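PDB 4EDP: ABC transporter, substrate-binding protein from Clostridium perfringens, which probably captures a solute outside the cell and hands it to the membrane part of an ABC transporter for import. Local coordinates for residues A[36-41]-A[86-91]. Sequence-based numbering, arbitrary orientation.
Sequences KLVVST and QIDITY. With ACT (acetate ion), chain E; ACT (acetate ion), chain F.
Strand 37-41 runs parallel to strand 89-91, at 20°, and the side chain of Asp88, in the loop just before it, starts the pairing. Its CG lies beside its own backbone N (chi1 -67°). This carries OD2 to Val38 N at 2.9 Å, almost straight, through the anti lone pair. Asp88 N and Ile89 N both donate to Val38 O, so a backbone NH and C=O of one residue are gripped together. Asp88 OD1 is held by Ser273 and Asn275. Leu37 crosses obliquely, its CD1 3.5 Å from Asp88 CB. Farther along, Ser40 N donates to Ile89 O, and Tyr91 N to Ser40 O at 2.8 Å.

On one face, Val39 and Ile89 lie side by side, Val39 CG2 3.8 Å from Ile89 CG1. Helix 276-286 packs on Ile89 and Tyr91. Ser40 points to the other face with Thr90. Ile87 CD1 reaches Ser40 CB from the preceding loop, while Ser40 OG is hydrogen-bonded to Arg75.

Toward the C-terminal side, Tyr91 OH donates to acetate O of chain E and Thr41 OG1 to acetate OXT of chain F, each at 2.6 Å. These ions probably come from the crystallisation liquor. In this fold the cleft lies near such strand ends, so the two hydroxyls are consistent with a polar cleft wall.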
loop_
_atom_site.group_PDB
_atom_site.type_symbol
_atom_site.label_atom_id
_atom_site.label_comp_id
_atom_site.label_asym_id
_atom_site.label_seq_id
_atom_site.Cartn_x
_atom_site.Cartn_y
_atom_site.Cartn_z
ATOM N N LYS A 36 2.152 -29.513 5.757
ATOM C CA LYS A 36 3.028 -28.347 6.098
ATOM C C LYS A 36 2.906 -27.218 5.076
ATOM O O LYS A 36 3.059 -27.437 3.868
ATOM C CB LYS A 36 4.474 -28.830 6.197
ATOM C CG LYS A 36 5.529 -27.780 6.474
ATOM C CD LYS A 36 6.880 -28.488 6.643
ATOM C CE LYS A 36 8.051 -27.523 6.723
ATOM N NZ LYS A 36 7.950 -26.596 7.879
ATOM N N LEU A 37 2.613 -26.015 5.558
ATOM C CA LEU A 37 2.487 -24.863 4.679
ATOM C C LEU A 37 3.566 -23.860 5.049
ATOM O O LEU A 37 3.598 -23.376 6.183
ATOM C CB LEU A 37 1.097 -24.242 4.819
ATOM C CG LEU A 37 0.681 -23.195 3.789
ATOM C CD1 LEU A 37 0.563 -23.838 2.402
ATOM C CD2 LEU A 37 -0.643 -22.552 4.190
ATOM N N VAL A 38 4.447 -23.553 4.098
ATOM C CA VAL A 38 5.532 -22.595 4.316
ATOM C C VAL A 38 5.106 -21.223 3.802
ATOM O O VAL A 38 4.794 -21.067 2.617
ATOM C CB VAL A 38 6.836 -23.038 3.609
ATOM C CG1 VAL A 38 7.932 -22.001 3.818
ATOM C CG2 VAL A 38 7.274 -24.412 4.121
ATOM N N VAL A 39 5.090 -20.239 4.696
ATOM C CA VAL A 39 4.643 -18.893 4.348
ATOM C C VAL A 39 5.759 -17.845 4.387
ATOM O O VAL A 39 6.407 -17.660 5.418
ATOM C CB VAL A 39 3.545 -18.437 5.332
ATOM C CG1 VAL A 39 3.112 -17.012 5.019
ATOM C CG2 VAL A 39 2.359 -19.409 5.326
ATOM N N SER A 40 5.989 -17.172 3.264
ATOM C CA SER A 40 6.977 -16.091 3.194
ATOM C C SER A 40 6.252 -14.793 3.555
ATOM O O SER A 40 5.330 -14.380 2.841
ATOM C CB SER A 40 7.574 -16.007 1.796
ATOM O OG SER A 40 8.435 -14.891 1.664
ATOM N N THR A 41 6.665 -14.143 4.645
ATOM C CA THR A 41 6.008 -12.922 5.092
ATOM C C THR A 41 6.930 -12.078 5.976
ATOM O O THR A 41 8.039 -12.496 6.307
ATOM C CB THR A 41 4.704 -13.252 5.858
ATOM O OG1 THR A 41 3.907 -12.067 6.024
ATOM C CG2 THR A 41 5.012 -13.890 7.215
ATOM N N GLN A 86 11.199 -23.654 -1.182
ATOM C CA GLN A 86 10.175 -24.500 -0.547
ATOM C C GLN A 86 8.956 -23.691 -0.073
ATOM O O GLN A 86 8.080 -24.204 0.626
ATOM C CB GLN A 86 10.770 -25.236 0.642
ATOM C CG GLN A 86 12.101 -25.892 0.313
ATOM C CD GLN A 86 12.517 -26.924 1.322
ATOM O OE1 GLN A 86 11.937 -28.009 1.385
ATOM N NE2 GLN A 86 13.580 -26.633 2.065
ATOM N N ILE A 87 8.916 -22.426 -0.457
ATOM C CA ILE A 87 7.819 -21.543 -0.083
ATOM C C ILE A 87 6.538 -21.924 -0.852
ATOM O O ILE A 87 6.588 -22.207 -2.050
ATOM C CB ILE A 87 8.212 -20.072 -0.346
ATOM C CG1 ILE A 87 9.399 -19.681 0.547
ATOM C CG2 ILE A 87 7.036 -19.132 -0.092
ATOM C CD1 ILE A 87 9.880 -18.277 0.328
ATOM N N ASP A 88 5.406 -21.937 -0.145
ATOM C CA ASP A 88 4.088 -22.254 -0.722
ATOM C C ASP A 88 3.310 -20.968 -1.054
ATOM O O ASP A 88 2.732 -20.813 -2.136
ATOM C CB ASP A 88 3.296 -23.117 0.255
ATOM C CG ASP A 88 3.912 -24.503 0.442
ATOM O OD1 ASP A 88 4.114 -25.199 -0.585
ATOM O OD2 ASP A 88 4.147 -24.915 1.604
ATOM N N ILE A 89 3.263 -20.058 -0.103
ATOM C CA ILE A 89 2.581 -18.795 -0.362
ATOM C C ILE A 89 3.436 -17.628 0.076
ATOM O O ILE A 89 4.186 -17.721 1.049
ATOM C CB ILE A 89 1.196 -18.693 0.258
ATOM C CG1 ILE A 89 1.255 -18.723 1.760
ATOM C CG2 ILE A 89 0.255 -19.781 -0.289
ATOM C CD1 ILE A 89 -0.001 -18.188 2.352
ATOM N N THR A 90 3.281 -16.520 -0.642
ATOM C CA THR A 90 4.086 -15.342 -0.430
ATOM C C THR A 90 3.293 -14.060 -0.257
ATOM O O THR A 90 2.471 -13.697 -1.111
ATOM C CB THR A 90 5.021 -15.163 -1.644
ATOM O OG1 THR A 90 5.872 -16.322 -1.777
ATOM C CG2 THR A 90 5.880 -13.905 -1.513
ATOM N N TYR A 91 3.542 -13.393 0.860
ATOM C CA TYR A 91 2.938 -12.088 1.177
ATOM C C TYR A 91 3.921 -10.986 0.742
ATOM O O TYR A 91 5.082 -10.992 1.154
ATOM C CB TYR A 91 2.712 -11.924 2.687
ATOM C CG TYR A 91 1.510 -12.572 3.343
ATOM C CD1 TYR A 91 1.474 -13.925 3.627
ATOM C CD2 TYR A 91 0.436 -11.796 3.763
ATOM C CE1 TYR A 91 0.374 -14.495 4.280
ATOM C CE2 TYR A 91 -0.653 -12.351 4.403
ATOM C CZ TYR A 91 -0.680 -13.705 4.660
ATOM O OH TYR A 91 -1.754 -14.249 5.309
HETATM C C ACT E . -3.289 -11.494 6.941
HETATM O O ACT E . -3.516 -12.559 6.304
HETATM O OXT ACT E . -4.244 -10.678 7.027
HETATM C CH3 ACT E . -1.962 -11.198 7.578
HETATM C C ACT F . 2.799 -9.817 8.318
HETATM O O ACT F . 3.218 -8.834 8.969
HETATM O OXT ACT F . 3.589 -10.790 8.222
HETATM C CH3 ACT F . 1.431 -9.826 7.695
#